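Local atomic coordinates of putative sesquiterpene cyclase (Kitasatospora setae, PDB entry 4MC3), a protein that catalyses the magnesium-dependent 1,11-cyclization of (2E,6E)-farnesyl diphosphate, with addition of water, to (2Z,6E)-hedycaryol and diphosphate. Residues I6-N18 with N298-H310. Numbering follows the deposited sequence.
Sequences IPDFYVPFPLECN and NVAANLSGQLVWH. With 28U ((3R,6E)-3,7,11-trimethyldodeca-1,6,10-trien-3-ol), chain B.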
loop_
_atom_site.group_PDB
_atom_site.type_symbol
_atom_site.label_atom_id
_atom_site.label_comp_id
_atom_site.label_asym_id
_atom_site.label_seq_id
_atom_site.Cartn_x
_atom_site.Cartn_y
_atom_site.Cartn_z
ATOM N N ILE A 6 -1.004 18.282 -15.726
ATOM C CA ILE A 6 -0.882 17.606 -14.443
ATOM C C ILE A 6 -0.833 18.636 -13.328
ATOM O O ILE A 6 -0.020 19.534 -13.385
ATOM C CB ILE A 6 0.427 16.786 -14.382
ATOM C CG1 ILE A 6 0.350 15.568 -15.306
ATOM C CG2 ILE A 6 0.746 16.345 -12.955
ATOM C CD1 ILE A 6 -0.411 14.397 -14.724
ATOM N N PRO A 7 -1.684 18.497 -12.298
ATOM C CA PRO A 7 -1.613 19.450 -11.188
ATOM C C PRO A 7 -0.211 19.535 -10.557
ATOM O O PRO A 7 0.578 18.588 -10.631
ATOM C CB PRO A 7 -2.630 18.904 -10.179
ATOM C CG PRO A 7 -3.581 18.102 -11.002
ATOM C CD PRO A 7 -2.746 17.491 -12.091
ATOM N N ASP A 8 0.093 20.676 -9.958
ATOM C CA ASP A 8 1.382 20.875 -9.302
ATOM C C ASP A 8 1.190 20.443 -7.869
ATOM O O ASP A 8 1.072 21.259 -6.974
ATOM C CB ASP A 8 1.849 22.345 -9.382
ATOM C CG ASP A 8 2.669 22.627 -10.623
ATOM O OD1 ASP A 8 3.809 22.113 -10.704
ATOM O OD2 ASP A 8 2.177 23.363 -11.512
ATOM N N PHE A 9 1.146 19.137 -7.657
ATOM C CA PHE A 9 0.794 18.606 -6.348
ATOM C C PHE A 9 1.867 19.018 -5.395
ATOM O O PHE A 9 3.045 18.884 -5.721
ATOM C CB PHE A 9 0.755 17.076 -6.363
ATOM C CG PHE A 9 -0.350 16.490 -7.193
ATOM C CD1 PHE A 9 -1.676 16.661 -6.830
ATOM C CD2 PHE A 9 -0.061 15.706 -8.312
ATOM C CE1 PHE A 9 -2.695 16.073 -7.575
ATOM C CE2 PHE A 9 -1.080 15.128 -9.053
ATOM C CZ PHE A 9 -2.396 15.305 -8.672
ATOM N N TYR A 10 1.460 19.515 -4.234
ATOM C CA TYR A 10 2.398 19.892 -3.197
ATOM C C TYR A 10 2.062 19.170 -1.898
ATOM O O TYR A 10 0.900 19.098 -1.478
ATOM C CB TYR A 10 2.394 21.421 -2.971
ATOM C CG TYR A 10 3.213 21.835 -1.754
ATOM C CD1 TYR A 10 4.613 21.952 -1.837
ATOM C CD2 TYR A 10 2.606 22.055 -0.505
ATOM C CE1 TYR A 10 5.368 22.288 -0.722
ATOM C CE2 TYR A 10 3.362 22.404 0.614
ATOM C CZ TYR A 10 4.733 22.507 0.499
ATOM O OH TYR A 10 5.500 22.863 1.597
ATOM N N VAL A 11 3.103 18.639 -1.276
ATOM C CA VAL A 11 3.001 17.980 0.013
ATOM C C VAL A 11 4.089 18.563 0.927
ATOM O O VAL A 11 5.242 18.677 0.529
ATOM C CB VAL A 11 3.196 16.439 -0.145
ATOM C CG1 VAL A 11 3.061 15.790 1.179
ATOM C CG2 VAL A 11 2.146 15.883 -1.097
ATOM N N PRO A 12 3.727 18.942 2.152
ATOM C CA PRO A 12 4.665 19.689 3.020
ATOM C C PRO A 12 5.713 18.841 3.715
ATOM O O PRO A 12 6.686 19.384 4.251
ATOM C CB PRO A 12 3.750 20.293 4.076
ATOM C CG PRO A 12 2.542 19.456 4.079
ATOM C CD PRO A 12 2.348 19.036 2.662
ATOM N N PHE A 13 5.512 17.525 3.719
ATOM C CA PHE A 13 6.333 16.626 4.512
ATOM C C PHE A 13 7.674 16.407 3.812
ATOM O O PHE A 13 7.732 16.312 2.585
ATOM C CB PHE A 13 5.589 15.283 4.709
ATOM C CG PHE A 13 4.171 15.440 5.219
ATOM C CD1 PHE A 13 3.895 16.045 6.445
ATOM C CD2 PHE A 13 3.097 15.033 4.433
ATOM C CE1 PHE A 13 2.573 16.237 6.879
ATOM C CE2 PHE A 13 1.791 15.204 4.867
ATOM C CZ PHE A 13 1.526 15.812 6.087
ATOM N N PRO A 14 8.775 16.324 4.601
ATOM C CA PRO A 14 10.046 16.082 3.958
ATOM C C PRO A 14 10.078 14.790 3.139
ATOM O O PRO A 14 9.379 13.805 3.478
ATOM C CB PRO A 14 11.051 16.059 5.128
ATOM C CG PRO A 14 10.389 16.837 6.212
ATOM C CD PRO A 14 8.907 16.554 6.050
ATOM N N LEU A 15 10.869 14.824 2.072
ATOM C CA LEU A 15 11.113 13.663 1.246
ATOM C C LEU A 15 12.236 12.852 1.883
ATOM O O LEU A 15 13.350 13.293 1.946
ATOM C CB LEU A 15 11.472 14.025 -0.195
ATOM C CG LEU A 15 11.824 12.875 -1.116
ATOM C CD1 LEU A 15 10.565 12.050 -1.335
ATOM C CD2 LEU A 15 12.356 13.355 -2.453
ATOM N N GLU A 16 11.921 11.636 2.331
ATOM C CA GLU A 16 12.842 10.700 2.998
ATOM C C GLU A 16 13.022 9.412 2.167
ATOM O O GLU A 16 12.076 8.949 1.531
ATOM C CB GLU A 16 12.308 10.300 4.382
ATOM C CG GLU A 16 12.028 11.440 5.305
ATOM C CD GLU A 16 11.485 11.020 6.651
ATOM O OE1 GLU A 16 11.621 9.860 7.098
ATOM O OE2 GLU A 16 10.989 11.906 7.338
ATOM N N CYS A 17 14.217 8.856 2.169
ATOM C CA CYS A 17 14.518 7.660 1.414
ATOM C C CYS A 17 15.453 6.815 2.276
ATOM O O CYS A 17 16.267 7.319 3.029
ATOM C CB CYS A 17 15.134 7.957 0.050
ATOM S SG CYS A 17 15.116 6.574 -1.128
ATOM N N ASN A 18 15.291 5.493 2.228
ATOM C CA ASN A 18 16.093 4.670 3.090
ATOM C C ASN A 18 17.568 4.576 2.656
ATOM O O ASN A 18 17.843 4.255 1.508
ATOM C CB ASN A 18 15.496 3.254 3.100
ATOM C CG ASN A 18 15.977 2.463 4.271
ATOM O OD1 ASN A 18 17.173 2.210 4.383
ATOM N ND2 ASN A 18 15.081 2.111 5.197
ATOM N N ASN A 298 5.669 8.333 9.359
ATOM C CA ASN A 298 6.029 7.557 8.169
ATOM C C ASN A 298 4.884 7.541 7.144
ATOM O O ASN A 298 5.106 7.600 5.929
ATOM C CB ASN A 298 6.403 6.104 8.561
ATOM C CG ASN A 298 6.979 5.362 7.418
ATOM O OD1 ASN A 298 6.334 4.442 6.827
ATOM N ND2 ASN A 298 8.143 5.761 7.045
ATOM N N VAL A 299 3.665 7.409 7.638
ATOM C CA VAL A 299 2.486 7.483 6.775
ATOM C C VAL A 299 2.529 8.835 6.038
ATOM O O VAL A 299 2.477 8.891 4.793
ATOM C CB VAL A 299 1.158 7.302 7.526
ATOM C CG1 VAL A 299 -0.025 7.639 6.626
ATOM C CG2 VAL A 299 1.053 5.919 8.131
ATOM N N ALA A 300 2.735 9.923 6.791
ATOM C CA ALA A 300 2.840 11.238 6.166
ATOM C C ALA A 300 4.000 11.372 5.137
ATOM O O ALA A 300 3.795 11.892 4.048
ATOM C CB ALA A 300 2.952 12.297 7.226
ATOM N N ALA A 301 5.189 10.882 5.495
ATOM C CA ALA A 301 6.335 10.863 4.592
ATOM C C ALA A 301 5.967 10.234 3.303
ATOM O O ALA A 301 6.416 10.669 2.274
ATOM C CB ALA A 301 7.514 10.108 5.222
ATOM N N ASN A 302 5.183 9.146 3.344
ATOM C CA ASN A 302 4.841 8.441 2.107
ATOM C C ASN A 302 4.042 9.301 1.117
ATOM O O ASN A 302 4.113 9.046 -0.095
ATOM C CB ASN A 302 4.052 7.160 2.436
ATOM C CG ASN A 302 4.937 5.982 2.620
ATOM O OD1 ASN A 302 5.516 5.749 3.729
ATOM N ND2 ASN A 302 5.103 5.252 1.562
ATOM N N LEU A 303 3.289 10.276 1.611
ATOM C CA LEU A 303 2.612 11.176 0.629
ATOM C C LEU A 303 3.639 11.923 -0.269
ATOM O O LEU A 303 3.471 12.020 -1.479
ATOM C CB LEU A 303 1.692 12.147 1.324
ATOM C CG LEU A 303 0.300 11.616 1.723
ATOM C CD1 LEU A 303 0.294 10.516 2.775
ATOM C CD2 LEU A 303 -0.582 12.787 2.163
ATOM N N SER A 304 4.756 12.350 0.312
ATOM C CA SER A 304 5.850 12.969 -0.463
ATOM C C SER A 304 6.612 11.952 -1.260
ATOM O O SER A 304 6.844 12.149 -2.445
ATOM C CB SER A 304 6.817 13.704 0.467
ATOM O OG SER A 304 6.180 14.867 0.954
ATOM N N GLY A 305 6.965 10.797 -0.643
ATOM C CA GLY A 305 7.774 9.823 -1.368
ATOM C C GLY A 305 7.055 9.261 -2.549
ATOM O O GLY A 305 7.660 9.046 -3.604
ATOM N N GLN A 306 5.760 8.962 -2.381
ATOM C CA GLN A 306 5.071 8.312 -3.482
ATOM C C GLN A 306 4.723 9.318 -4.590
ATOM O O GLN A 306 4.620 8.953 -5.759
ATOM C CB GLN A 306 3.832 7.524 -3.020
ATOM C CG GLN A 306 4.120 6.464 -1.970
ATOM C CD GLN A 306 5.178 5.433 -2.391
ATOM O OE1 GLN A 306 5.227 5.056 -3.511
ATOM N NE2 GLN A 306 5.962 4.937 -1.440
ATOM N N LEU A 307 4.557 10.591 -4.223
ATOM C CA LEU A 307 4.380 11.643 -5.218
ATOM C C LEU A 307 5.628 11.768 -6.081
ATOM O O LEU A 307 5.556 11.835 -7.314
ATOM C CB LEU A 307 4.051 12.980 -4.548
ATOM C CG LEU A 307 4.022 14.228 -5.429
ATOM C CD1 LEU A 307 2.917 14.078 -6.472
ATOM C CD2 LEU A 307 3.828 15.450 -4.544
ATOM N N VAL A 308 6.774 11.761 -5.437
ATOM C CA VAL A 308 8.044 11.871 -6.134
ATOM C C VAL A 308 8.336 10.623 -6.976
ATOM O O VAL A 308 8.863 10.723 -8.109
ATOM C CB VAL A 308 9.151 12.171 -5.096
ATOM C CG1 VAL A 308 10.518 12.025 -5.702
ATOM C CG2 VAL A 308 8.928 13.567 -4.513
ATOM N N TRP A 309 7.980 9.450 -6.456
ATOM C CA TRP A 309 8.102 8.203 -7.209
ATOM C C TRP A 309 7.254 8.264 -8.493
ATOM O O TRP A 309 7.712 7.824 -9.550
ATOM C CB TRP A 309 7.696 7.016 -6.323
ATOM C CG TRP A 309 8.044 5.629 -6.887
ATOM C CD1 TRP A 309 9.282 5.032 -6.915
ATOM C CD2 TRP A 309 7.133 4.681 -7.455
ATOM N NE1 TRP A 309 9.193 3.778 -7.493
ATOM C CE2 TRP A 309 7.886 3.544 -7.834
ATOM C CE3 TRP A 309 5.755 4.692 -7.702
ATOM C CZ2 TRP A 309 7.303 2.426 -8.432
ATOM C CZ3 TRP A 309 5.177 3.580 -8.299
ATOM C CH2 TRP A 309 5.953 2.460 -8.658
ATOM N N HIS A 310 6.043 8.831 -8.419
ATOM C CA HIS A 310 5.236 9.134 -9.634
ATOM C C HIS A 310 5.704 10.432 -10.269
ATOM O O HIS A 310 5.095 10.929 -11.217
ATOM C CB HIS A 310 3.743 9.257 -9.320
ATOM C CG HIS A 310 3.157 8.036 -8.692
ATOM N ND1 HIS A 310 2.951 7.927 -7.335
ATOM C CD2 HIS A 310 2.752 6.862 -9.231
ATOM C CE1 HIS A 310 2.435 6.745 -7.061
ATOM N NE2 HIS A 310 2.326 6.070 -8.191
HETATM C C4 28U B . 2.053 3.809 -4.608
HETATM C C5 28U B . 3.708 1.977 -5.171
HETATM C C6 28U B . 4.137 1.179 -3.955
HETATM C C7 28U B . 4.440 -0.291 -3.994
HETATM C C8 28U B . 4.051 -1.226 -4.903
HETATM C C10 28U B . 3.351 -0.946 -6.209
HETATM C C13 28U B . 0.675 -2.718 -5.988
HETATM C C15 28U B . -0.117 -1.752 -6.848
HETATM O O16 28U B . 1.840 2.637 -6.654
HETATM C C3 28U B . 2.195 2.413 -5.267
HETATM C C2 28U B . 1.185 1.464 -4.603
HETATM C C1 28U B . 1.065 0.183 -5.040
HETATM C C9 28U B . 3.723 -2.638 -4.447
HETATM C C11 28U B . 2.269 -2.755 -3.883
HETATM C C12 28U B . 1.036 -2.377 -4.721
HETATM C C14 28U B . 1.352 -3.781 -6.837
HETATM O O HOH W 1 9.162 10.918 2.108
#
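The ring of F13 lies between two aliphatic groups: CB of A300 sits over the centre of one face in a CH-pi contact, 3.7 Å from the ring centroid, and CG of P12 covers the opposite face, while CD2 of L303 approaches the edge near the ring plane. The arrangement illustrates how, in the all-helical class I terpene synthase alpha fold, an extended N-terminal segment can be laid across the last helix, 286-309. Without the aromatic ring, as with an alanine here, the methyl of A300 and the ring of P12 would probably face a gap, and L303 would lose its edge neighbour. Two residues earlier, V11 sets CG1 against CB of L303 (3.9 Å), roughly at a right angle, and CG2 beside CD2 of L307. L307, with CG anti to its own N (chi1 172°), also brings CD1 to 3.7 Å from CB of F9. Beyond F13, L15 meets V308 tip to tip and places CD1 3.6 Å from CA of G305. H216 of helix 204-225 touches V11 and L303, V220 of the same helix touches L307, and E16 turns its carboxylate to a salt bridge with R62. Q306 and W309 of helix 286-309, with H310 following, reach the bound nerolidol, with OE1 of Q306 3.6 Å from its C4. Polar links are few: a water accepts from N of E16 and lies 2.8 Å from O of A301, and OG of S304 donates to O of F13 at 2.7 Å, tilted 34° from the carbonyl plane.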